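Local coordinates for putative cell adhesion protein (Bacteroides uniformis, PDB 4K4K), which probably forms part of the tip of a fimbrium, a filamentous surface appendage that mediates cell adhesion and biofilm formation, at residues A[220-234]-A[251-263]. Residues are numbered along the deposited sequence; the frame is centred on the assembly and turned at random. Where two conformers were deposited one is given.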
loop_
_atom_site.group_PDB
_atom_site.type_symbol
_atom_site.label_atom_id
_atom_site.label_comp_id
_atom_site.label_asym_id
_atom_site.label_seq_id
_atom_site.Cartn_x
_atom_site.Cartn_y
_atom_site.Cartn_z
ATOM N N PHE A 220 0.869 7.708 22.529
ATOM C CA PHE A 220 0.053 6.649 23.100
ATOM C C PHE A 220 -0.784 7.244 24.208
ATOM O O PHE A 220 -0.210 7.674 25.206
ATOM C CB PHE A 220 0.938 5.508 23.662
ATOM C CG PHE A 220 1.871 4.931 22.632
ATOM C CD1 PHE A 220 3.145 5.464 22.446
ATOM C CD2 PHE A 220 1.462 3.887 21.813
ATOM C CE1 PHE A 220 3.992 4.960 21.456
ATOM C CE2 PHE A 220 2.303 3.392 20.819
ATOM C CZ PHE A 220 3.556 3.939 20.644
ATOM N N THR A 221 -2.118 7.293 24.039
ATOM C CA THR A 221 -3.031 7.822 25.063
ATOM C C THR A 221 -3.622 6.621 25.786
ATOM O O THR A 221 -4.330 5.832 25.155
ATOM C CB THR A 221 -4.089 8.732 24.415
ATOM O OG1 THR A 221 -3.449 9.625 23.499
ATOM C CG2 THR A 221 -4.907 9.516 25.445
ATOM N N VAL A 222 -3.306 6.461 27.071
ATOM C CA VAL A 222 -3.744 5.336 27.873
ATOM C C VAL A 222 -4.913 5.756 28.779
ATOM O O VAL A 222 -4.698 6.483 29.747
ATOM C CB VAL A 222 -2.555 4.757 28.684
ATOM C CG1 VAL A 222 -2.964 3.491 29.419
ATOM C CG2 VAL A 222 -1.344 4.487 27.777
ATOM N N PRO A 223 -6.145 5.280 28.494
ATOM C CA PRO A 223 -7.300 5.666 29.337
ATOM C C PRO A 223 -7.170 5.212 30.789
ATOM O O PRO A 223 -7.549 5.964 31.692
ATOM C CB PRO A 223 -8.489 4.989 28.656
ATOM C CG PRO A 223 -8.035 4.652 27.302
ATOM C CD PRO A 223 -6.562 4.404 27.385
ATOM N N GLY A 224 -6.593 4.023 30.996
ATOM C CA GLY A 224 -6.357 3.433 32.312
ATOM C C GLY A 224 -5.545 4.311 33.243
ATOM O O GLY A 224 -5.755 4.288 34.461
ATOM N N LEU A 225 -4.623 5.110 32.666
ATOM C CA LEU A 225 -3.782 6.058 33.395
ATOM C C LEU A 225 -4.386 7.474 33.296
ATOM O O LEU A 225 -3.660 8.449 33.103
ATOM C CB LEU A 225 -2.339 6.022 32.850
ATOM C CG LEU A 225 -1.518 4.775 33.150
ATOM C CD1 LEU A 225 -0.423 4.605 32.137
ATOM C CD2 LEU A 225 -0.924 4.826 34.545
ATOM N N GLU A 226 -5.730 7.568 33.449
ATOM C CA GLU A 226 -6.565 8.781 33.391
ATOM C C GLU A 226 -6.286 9.608 32.101
ATOM O O GLU A 226 -6.139 10.835 32.154
ATOM C CB GLU A 226 -6.409 9.642 34.670
ATOM N N GLY A 227 -6.232 8.909 30.965
ATOM C CA GLY A 227 -5.987 9.500 29.651
ATOM C C GLY A 227 -4.592 10.061 29.438
ATOM O O GLY A 227 -4.403 10.884 28.538
ATOM N N GLN A 228 -3.599 9.617 30.252
ATOM C CA GLN A 228 -2.218 10.090 30.138
ATOM C C GLN A 228 -1.638 9.731 28.780
ATOM O O GLN A 228 -1.872 8.624 28.275
ATOM C CB GLN A 228 -1.326 9.529 31.250
ATOM C CG GLN A 228 -0.025 10.310 31.437
ATOM C CD GLN A 228 0.767 9.869 32.642
ATOM O OE1 GLN A 228 0.389 8.943 33.369
ATOM N NE2 GLN A 228 1.881 10.540 32.890
ATOM N N ALA A 229 -0.894 10.686 28.193
ATOM C CA ALA A 229 -0.272 10.514 26.889
ATOM C C ALA A 229 1.243 10.399 26.999
ATOM O O ALA A 229 1.890 11.229 27.638
ATOM C CB ALA A 229 -0.644 11.664 25.967
ATOM N N PHE A 230 1.789 9.336 26.393
ATOM C CA PHE A 230 3.220 9.045 26.268
ATOM C C PHE A 230 3.631 9.368 24.849
ATOM O O PHE A 230 2.870 9.054 23.929
ATOM C CB PHE A 230 3.506 7.571 26.559
ATOM C CG PHE A 230 3.191 7.096 27.949
ATOM C CD1 PHE A 230 4.146 7.152 28.947
ATOM C CD2 PHE A 230 1.956 6.538 28.244
ATOM C CE1 PHE A 230 3.854 6.713 30.233
ATOM C CE2 PHE A 230 1.669 6.088 29.531
ATOM C CZ PHE A 230 2.625 6.170 30.513
ATOM N N HIS A 231 4.803 10.002 24.668
ATOM C CA HIS A 231 5.331 10.380 23.353
ATOM C C HIS A 231 6.665 9.709 23.122
ATOM O O HIS A 231 7.477 9.614 24.048
ATOM C CB HIS A 231 5.462 11.908 23.226
ATOM C CG HIS A 231 4.236 12.652 23.675
ATOM N ND1 HIS A 231 3.182 12.897 22.809
ATOM C CD2 HIS A 231 3.915 13.137 24.900
ATOM C CE1 HIS A 231 2.269 13.541 23.523
ATOM N NE2 HIS A 231 2.658 13.697 24.790
ATOM N N TRP A 232 6.898 9.219 21.897
ATOM C CA TRP A 232 8.156 8.562 21.565
ATOM C C TRP A 232 8.618 9.029 20.191
ATOM O O TRP A 232 7.824 9.026 19.247
ATOM C CB TRP A 232 8.009 7.035 21.636
ATOM C CG TRP A 232 9.228 6.294 21.153
ATOM C CD1 TRP A 232 10.384 6.060 21.844
ATOM C CD2 TRP A 232 9.417 5.738 19.848
ATOM N NE1 TRP A 232 11.283 5.384 21.049
ATOM C CE2 TRP A 232 10.716 5.179 19.813
ATOM C CE3 TRP A 232 8.613 5.663 18.693
ATOM C CZ2 TRP A 232 11.216 4.526 18.679
ATOM C CZ3 TRP A 232 9.105 5.005 17.578
ATOM C CH2 TRP A 232 10.386 4.443 17.576
ATOM N N ASP A 233 9.891 9.457 20.086
ATOM C CA ASP A 233 10.431 9.966 18.826
ATOM C C ASP A 233 10.788 8.832 17.866
ATOM O O ASP A 233 11.664 8.001 18.149
ATOM C CB ASP A 233 11.642 10.899 19.062
ATOM C CG ASP A 233 11.262 12.378 19.159
ATOM O OD1 ASP A 233 10.370 12.825 18.381
ATOM O OD2 ASP A 233 11.882 13.099 19.977
ATOM N N VAL A 234 10.092 8.804 16.713
ATOM C CA VAL A 234 10.282 7.784 15.668
ATOM C C VAL A 234 11.753 7.722 15.226
ATOM O O VAL A 234 12.277 6.623 15.049
ATOM C CB VAL A 234 9.322 8.002 14.467
ATOM C CG1 VAL A 234 9.602 7.017 13.322
ATOM C CG2 VAL A 234 7.869 7.897 14.926
ATOM N N TYR A 251 7.018 -2.084 15.218
ATOM C CA TYR A 251 7.433 -1.566 16.519
ATOM C C TYR A 251 6.785 -2.350 17.627
ATOM O O TYR A 251 5.572 -2.573 17.592
ATOM C CB TYR A 251 7.075 -0.072 16.685
ATOM C CG TYR A 251 7.690 0.849 15.654
ATOM C CD1 TYR A 251 9.017 1.262 15.762
ATOM C CD2 TYR A 251 6.925 1.375 14.614
ATOM C CE1 TYR A 251 9.579 2.136 14.834
ATOM C CE2 TYR A 251 7.484 2.236 13.668
ATOM C CZ TYR A 251 8.806 2.622 13.792
ATOM O OH TYR A 251 9.357 3.482 12.877
ATOM N N THR A 252 7.581 -2.741 18.636
ATOM C CA THR A 252 7.054 -3.353 19.857
ATOM C C THR A 252 7.224 -2.303 20.939
ATOM O O THR A 252 8.351 -1.897 21.248
ATOM C CB THR A 252 7.684 -4.703 20.190
ATOM O OG1 THR A 252 7.440 -5.611 19.115
ATOM C CG2 THR A 252 7.111 -5.296 21.491
ATOM N N ILE A 253 6.097 -1.837 21.483
ATOM C CA ILE A 253 6.075 -0.787 22.489
ATOM C C ILE A 253 5.839 -1.390 23.856
ATOM O O ILE A 253 4.804 -2.018 24.068
ATOM C CB ILE A 253 4.956 0.255 22.155
ATOM C CG1 ILE A 253 4.834 0.576 20.634
ATOM C CG2 ILE A 253 5.006 1.495 23.063
ATOM C CD1 ILE A 253 5.883 1.377 20.021
ATOM N N THR A 254 6.776 -1.190 24.784
ATOM C CA THR A 254 6.576 -1.631 26.154
ATOM C C THR A 254 6.249 -0.393 26.987
ATOM O O THR A 254 7.085 0.506 27.127
ATOM C CB THR A 254 7.776 -2.424 26.710
ATOM O OG1 THR A 254 8.047 -3.520 25.840
ATOM C CG2 THR A 254 7.496 -2.956 28.119
ATOM N N ILE A 255 5.065 -0.374 27.587
ATOM C CA ILE A 255 4.645 0.775 28.370
ATOM C C ILE A 255 4.768 0.503 29.870
ATOM O O ILE A 255 4.302 -0.525 30.382
ATOM C CB ILE A 255 3.211 1.222 27.982
ATOM C CG1 ILE A 255 3.098 1.471 26.444
ATOM C CG2 ILE A 255 2.760 2.455 28.811
ATOM C CD1 ILE A 255 1.669 1.914 25.957
ATOM N N SER A 256 5.383 1.467 30.574
ATOM C CA SER A 256 5.547 1.468 32.015
ATOM C C SER A 256 5.051 2.823 32.553
ATOM O O SER A 256 4.860 3.744 31.761
ATOM C CB SER A 256 7.011 1.207 32.369
ATOM O OG SER A 256 7.791 2.386 32.351
ATOM N N LYS A 257 4.833 2.954 33.860
ATOM C CA LYS A 257 4.428 4.237 34.438
ATOM C C LYS A 257 5.554 5.276 34.240
ATOM O O LYS A 257 5.276 6.452 34.046
ATOM C CB LYS A 257 4.086 4.088 35.921
ATOM C CG LYS A 257 2.695 3.520 36.164
ATOM C CD LYS A 257 2.401 3.450 37.668
ATOM C CE LYS A 257 0.968 3.065 37.964
ATOM N NZ LYS A 257 0.674 3.146 39.430
ATOM N N ALA A 258 6.815 4.819 34.222
ATOM C CA ALA A 258 7.982 5.665 34.041
ATOM C C ALA A 258 8.161 6.122 32.577
ATOM O O ALA A 258 8.909 7.067 32.330
ATOM C CB ALA A 258 9.223 4.927 34.506
ATOM N N GLY A 259 7.490 5.457 31.639
ATOM C CA GLY A 259 7.586 5.788 30.223
ATOM C C GLY A 259 7.549 4.598 29.291
ATOM O O GLY A 259 7.310 3.463 29.722
ATOM N N VAL A 260 7.790 4.856 27.998
ATOM C CA VAL A 260 7.730 3.808 26.989
ATOM C C VAL A 260 9.125 3.458 26.485
ATOM O O VAL A 260 10.040 4.285 26.522
ATOM C CB VAL A 260 6.786 4.140 25.794
ATOM C CG1 VAL A 260 5.371 4.456 26.256
ATOM C CG2 VAL A 260 7.333 5.267 24.938
ATOM N N GLU A 261 9.256 2.242 25.970
ATOM C CA GLU A 261 10.457 1.732 25.329
ATOM C C GLU A 261 10.061 0.998 24.099
ATOM O O GLU A 261 9.008 0.362 24.083
ATOM C CB GLU A 261 11.229 0.843 26.258
ATOM C CG GLU A 261 12.172 1.654 27.101
ATOM C CD GLU A 261 12.947 0.776 28.047
ATOM O OE1 GLU A 261 12.776 -0.463 27.988
ATOM O OE2 GLU A 261 13.764 1.330 28.812
ATOM N N VAL A 262 10.851 1.124 23.040
ATOM C CA VAL A 262 10.472 0.562 21.762
ATOM C C VAL A 262 11.597 -0.232 21.124
ATOM O O VAL A 262 12.751 0.201 21.141
ATOM C CB VAL A 262 10.035 1.745 20.837
ATOM C CG1 VAL A 262 9.620 1.279 19.446
ATOM C CG2 VAL A 262 8.934 2.597 21.487
ATOM N N SER A 263 11.242 -1.397 20.549
ATOM C CA SER A 263 12.133 -2.222 19.750
ATOM C C SER A 263 11.610 -2.108 18.341
ATOM O O SER A 263 10.389 -2.065 18.153
ATOM C CB SER A 263 12.191 -3.666 20.246
ATOM O OG SER A 263 10.991 -4.389 20.034
#
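Val262 CG2 sits almost squarely over the five-membered ring of Trp232, 3.5 Å from its centroid and 6° off the ring normal, while the backbone N of Val234 lies over the rim of the opposite indole face. The benzo edge of Trp232 points at the face of Tyr251 in an offset edge-to-face pair, planes at 68°, with Trp232 CH2 3.7 Å from Tyr251 CE1. Two beta hairpins, 220-233 and 251-263, pack face to face here as layers of a beta-sandwich, the kind of fold expected in the transthyretin clan to which this fimbrillin-like protein belongs. The two phenylalanine rings, on paired strands of the first hairpin, each take an isoleucine methyl over one face. Ile253 CG2 stands 4.0 Å from the Phe220 ring centroid, and Ile255 CG2 lies over one face of Phe230, offset toward the rim. Leu225 CD1, from the type I' turn of the same hairpin, meets the Phe230 edge in plane; Lys257 O also lies near that plane, at the edge.

Trp232 CG lies anti to the backbone N (chi1 173°), which swings the indole over Val262 and toward Tyr251. Beside it, Val260 straddles two neighbours: CG1 packs on Phe230 CB at 3.6 Å and CG2 on Trp232 CB. Replacing Trp232 with an alanine would probably leave Val262 without its aromatic cover and Tyr251 without its edge-to-face mate. Tyr251 turns its hydroxyl to Ser240, a hydrogen bond beyond the two hairpins, and Ile253 and Ile255 also touch strand 132-150. At the tip of the second hairpin, Gly259 O accepts two hydrogen bonds, from Ser256 N and, at 2.9 Å, from Ser256 OG, which arrive from opposite faces of the carbonyl plane.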